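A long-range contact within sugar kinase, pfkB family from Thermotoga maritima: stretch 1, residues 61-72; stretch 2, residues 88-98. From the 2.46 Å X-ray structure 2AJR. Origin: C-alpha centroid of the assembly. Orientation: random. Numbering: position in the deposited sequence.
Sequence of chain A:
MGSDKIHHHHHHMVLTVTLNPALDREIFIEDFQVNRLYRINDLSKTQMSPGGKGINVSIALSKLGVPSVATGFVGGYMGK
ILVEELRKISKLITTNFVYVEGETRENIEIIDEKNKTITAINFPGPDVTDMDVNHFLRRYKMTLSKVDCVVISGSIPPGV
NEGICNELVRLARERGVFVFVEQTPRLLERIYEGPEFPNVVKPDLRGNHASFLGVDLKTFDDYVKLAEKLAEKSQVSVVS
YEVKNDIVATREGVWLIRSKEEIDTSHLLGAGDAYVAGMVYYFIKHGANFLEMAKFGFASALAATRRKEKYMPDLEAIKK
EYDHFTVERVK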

# COMPACT_ATOMS: atom_id res chain seq x y z
N LEU A 61 4.24 -17.38 -19.07
CA LEU A 61 4.93 -17.98 -20.20
C LEU A 61 6.37 -18.40 -19.85
O LEU A 61 6.84 -19.47 -20.30
CB LEU A 61 4.90 -17.05 -21.42
CG LEU A 61 3.53 -16.88 -22.06
CD1 LEU A 61 3.59 -15.81 -23.15
CD2 LEU A 61 3.00 -18.19 -22.63
N SER A 62 7.06 -17.60 -19.04
CA SER A 62 8.43 -17.92 -18.63
C SER A 62 8.51 -19.24 -17.87
O SER A 62 9.39 -20.03 -18.13
CB SER A 62 9.05 -16.79 -17.80
OG SER A 62 8.65 -16.87 -16.45
N LYS A 63 7.56 -19.51 -16.98
CA LYS A 63 7.53 -20.77 -16.24
C LYS A 63 7.40 -21.97 -17.17
O LYS A 63 7.79 -23.08 -16.82
CB LYS A 63 6.36 -20.82 -15.25
CG LYS A 63 6.36 -19.76 -14.14
CD LYS A 63 7.19 -20.17 -12.93
CE LYS A 63 6.81 -19.31 -11.70
NZ LYS A 63 5.68 -19.90 -10.91
N LEU A 64 6.84 -21.73 -18.35
CA LEU A 64 6.64 -22.79 -19.33
C LEU A 64 7.70 -22.77 -20.43
O LEU A 64 7.54 -23.41 -21.47
CB LEU A 64 5.24 -22.67 -19.96
CG LEU A 64 4.08 -22.71 -18.98
CD1 LEU A 64 2.75 -22.34 -19.66
CD2 LEU A 64 4.02 -24.07 -18.30
N GLY A 65 8.76 -22.01 -20.21
CA GLY A 65 9.88 -21.96 -21.15
C GLY A 65 9.65 -21.14 -22.41
O GLY A 65 10.46 -21.19 -23.30
N VAL A 66 8.56 -20.38 -22.49
CA VAL A 66 8.32 -19.53 -23.65
C VAL A 66 8.76 -18.10 -23.35
O VAL A 66 8.31 -17.51 -22.38
CB VAL A 66 6.83 -19.56 -24.04
CG1 VAL A 66 6.54 -18.65 -25.23
CG2 VAL A 66 6.41 -21.00 -24.33
N PRO A 67 9.67 -17.53 -24.18
CA PRO A 67 10.13 -16.17 -23.96
C PRO A 67 9.12 -15.14 -24.42
O PRO A 67 8.24 -15.44 -25.24
CB PRO A 67 11.40 -16.08 -24.82
CG PRO A 67 11.27 -17.14 -25.85
CD PRO A 67 10.29 -18.16 -25.36
N SER A 68 9.20 -13.94 -23.85
CA SER A 68 8.34 -12.85 -24.29
C SER A 68 9.06 -11.52 -24.20
O SER A 68 10.01 -11.40 -23.44
CB SER A 68 7.03 -12.81 -23.47
OG SER A 68 7.25 -12.86 -22.06
N VAL A 69 8.60 -10.55 -24.98
CA VAL A 69 8.90 -9.14 -24.73
C VAL A 69 7.71 -8.50 -24.03
O VAL A 69 6.57 -8.62 -24.50
CB VAL A 69 9.17 -8.35 -26.01
CG1 VAL A 69 9.40 -6.86 -25.68
CG2 VAL A 69 10.38 -8.94 -26.73
N ALA A 70 7.97 -7.83 -22.91
CA ALA A 70 6.92 -7.16 -22.15
C ALA A 70 7.01 -5.66 -22.41
O ALA A 70 8.06 -5.06 -22.19
CB ALA A 70 7.07 -7.43 -20.66
N THR A 71 5.92 -5.06 -22.88
CA THR A 71 5.87 -3.62 -23.07
C THR A 71 4.67 -2.94 -22.36
O THR A 71 3.78 -3.62 -21.84
CB THR A 71 5.88 -3.26 -24.57
OG1 THR A 71 6.20 -1.87 -24.70
CG2 THR A 71 4.54 -3.56 -25.20
N GLY A 72 4.68 -1.60 -22.37
CA GLY A 72 3.75 -0.80 -21.58
C GLY A 72 4.36 0.51 -21.08
O GLY A 72 5.34 1.01 -21.64
N LYS A 88 14.57 -10.12 -12.75
CA LYS A 88 15.07 -11.19 -11.89
C LYS A 88 14.26 -12.47 -12.02
O LYS A 88 14.76 -13.54 -11.68
CB LYS A 88 15.06 -10.78 -10.42
CG LYS A 88 16.08 -9.71 -10.02
CD LYS A 88 15.69 -9.14 -8.66
CE LYS A 88 16.58 -8.02 -8.23
NZ LYS A 88 16.31 -7.70 -6.81
N ILE A 89 13.00 -12.37 -12.46
CA ILE A 89 12.15 -13.57 -12.54
C ILE A 89 12.65 -14.55 -13.60
O ILE A 89 12.62 -15.75 -13.36
CB ILE A 89 10.68 -13.23 -12.79
CG1 ILE A 89 10.12 -12.44 -11.61
CG2 ILE A 89 9.85 -14.51 -13.00
CD1 ILE A 89 8.66 -12.18 -11.68
N SER A 90 13.10 -14.05 -14.76
CA SER A 90 13.58 -14.93 -15.84
C SER A 90 14.35 -14.22 -16.95
O SER A 90 13.96 -13.15 -17.42
CB SER A 90 12.39 -15.65 -16.48
OG SER A 90 12.83 -16.61 -17.42
N LYS A 91 15.43 -14.85 -17.41
CA LYS A 91 16.14 -14.41 -18.62
C LYS A 91 15.21 -14.42 -19.85
O LYS A 91 15.49 -13.79 -20.87
CB LYS A 91 17.38 -15.30 -18.87
N LEU A 92 14.11 -15.16 -19.77
CA LEU A 92 13.20 -15.30 -20.89
C LEU A 92 12.33 -14.07 -21.18
O LEU A 92 11.79 -13.96 -22.28
CB LEU A 92 12.32 -16.54 -20.67
CG LEU A 92 13.07 -17.87 -20.59
CD1 LEU A 92 12.10 -19.01 -20.76
CD2 LEU A 92 14.15 -17.95 -21.67
N ILE A 93 12.22 -13.15 -20.22
CA ILE A 93 11.43 -11.94 -20.40
C ILE A 93 12.37 -10.81 -20.73
O ILE A 93 13.32 -10.57 -20.00
CB ILE A 93 10.68 -11.56 -19.12
CG1 ILE A 93 9.85 -12.74 -18.62
CG2 ILE A 93 9.74 -10.37 -19.37
CD1 ILE A 93 9.23 -12.49 -17.29
N THR A 94 12.13 -10.14 -21.86
CA THR A 94 12.79 -8.88 -22.21
C THR A 94 11.79 -7.76 -21.98
O THR A 94 10.63 -7.86 -22.36
CB THR A 94 13.23 -8.83 -23.69
OG1 THR A 94 14.00 -9.99 -24.01
CG2 THR A 94 14.09 -7.56 -23.98
N THR A 95 12.24 -6.68 -21.35
CA THR A 95 11.37 -5.54 -21.11
C THR A 95 11.62 -4.49 -22.18
O THR A 95 12.74 -4.35 -22.68
CB THR A 95 11.63 -4.95 -19.72
OG1 THR A 95 12.93 -4.36 -19.68
CG2 THR A 95 11.49 -6.05 -18.64
N ASN A 96 10.56 -3.77 -22.54
CA ASN A 96 10.68 -2.67 -23.50
C ASN A 96 9.60 -1.62 -23.21
O ASN A 96 8.66 -1.42 -23.99
CB ASN A 96 10.56 -3.23 -24.92
CG ASN A 96 10.78 -2.17 -25.98
OD1 ASN A 96 11.56 -1.23 -25.79
ND2 ASN A 96 10.09 -2.31 -27.10
N PHE A 97 9.72 -0.99 -22.06
CA PHE A 97 8.69 -0.12 -21.53
C PHE A 97 9.02 1.33 -21.81
O PHE A 97 10.16 1.73 -21.68
CB PHE A 97 8.63 -0.27 -20.00
CG PHE A 97 8.09 -1.57 -19.53
CD1 PHE A 97 6.76 -1.88 -19.72
CD2 PHE A 97 8.89 -2.47 -18.88
CE1 PHE A 97 6.24 -3.09 -19.29
CE2 PHE A 97 8.38 -3.68 -18.43
CZ PHE A 97 7.04 -3.99 -18.64
N VAL A 98 8.02 2.14 -22.13
CA VAL A 98 8.22 3.57 -22.21
C VAL A 98 8.13 4.13 -20.79
O VAL A 98 7.14 3.91 -20.08
CB VAL A 98 7.15 4.23 -23.08
CG1 VAL A 98 7.14 5.74 -22.87
CG2 VAL A 98 7.39 3.86 -24.51

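The rule at the heart of this contact is parallel strand pairing, with side chains packed before the strands and on one face of the sheet. Strands 68-71 and 93-98 run in nearly the same direction, 26° apart, and the backbone of stretch 1 bonds alternately to stretch 2. Ser68 N donates to Leu92 O at 3.0 Å, Thr94 N to Ser68 O at 2.9 Å, Ala70 N to Thr94 O at 2.7 Å, and Asn96 N to Ala70 O at 2.8 Å. Each residue of stretch 1 that bonds in this run thus serves two partners, spaced two residues apart on the other stretch.

Leu92, which has more surface covered than any other residue here, sits just before its strand. Its CB points toward stretch 1, and with chi1 m and chi2 t its CD1 lies 3.9 Å from Ser62 O, in the helix, and 3.6 Å from Gly65 C, in the turn after it. Leu92 CB also packs against Pro67 CB at 4.3 Å, so one residue joins a backbone hydrogen bond to apolar packing. The turn that presents it is braced locally, Leu92 N donating to Ser90 OG at 3.0 Å.

Ser62, on the helix, faces the same turn. Its CB lies 3.8 Å from Ser90 CB and 4.2 Å from Ile93 CG1, so its contact with stretch 2 is by packing.

Ala70 works from within the sheet. Its methyl shares a face with Ile93 and Phe97: CB is 4.2 Å from Ile93 CG2 and 4.0 Å from Phe97 CZ, while Ala70 O lies over one face of the Phe97 ring.

Beyond Ala70, Thr71 OG1 donates to Asn96 O at 2.6 Å, a side-chain bond to the backbone. At Gly72 a CB would fall about 3.5 Å from Phe97 CE1, and the backbone angles by themselves call for glycine.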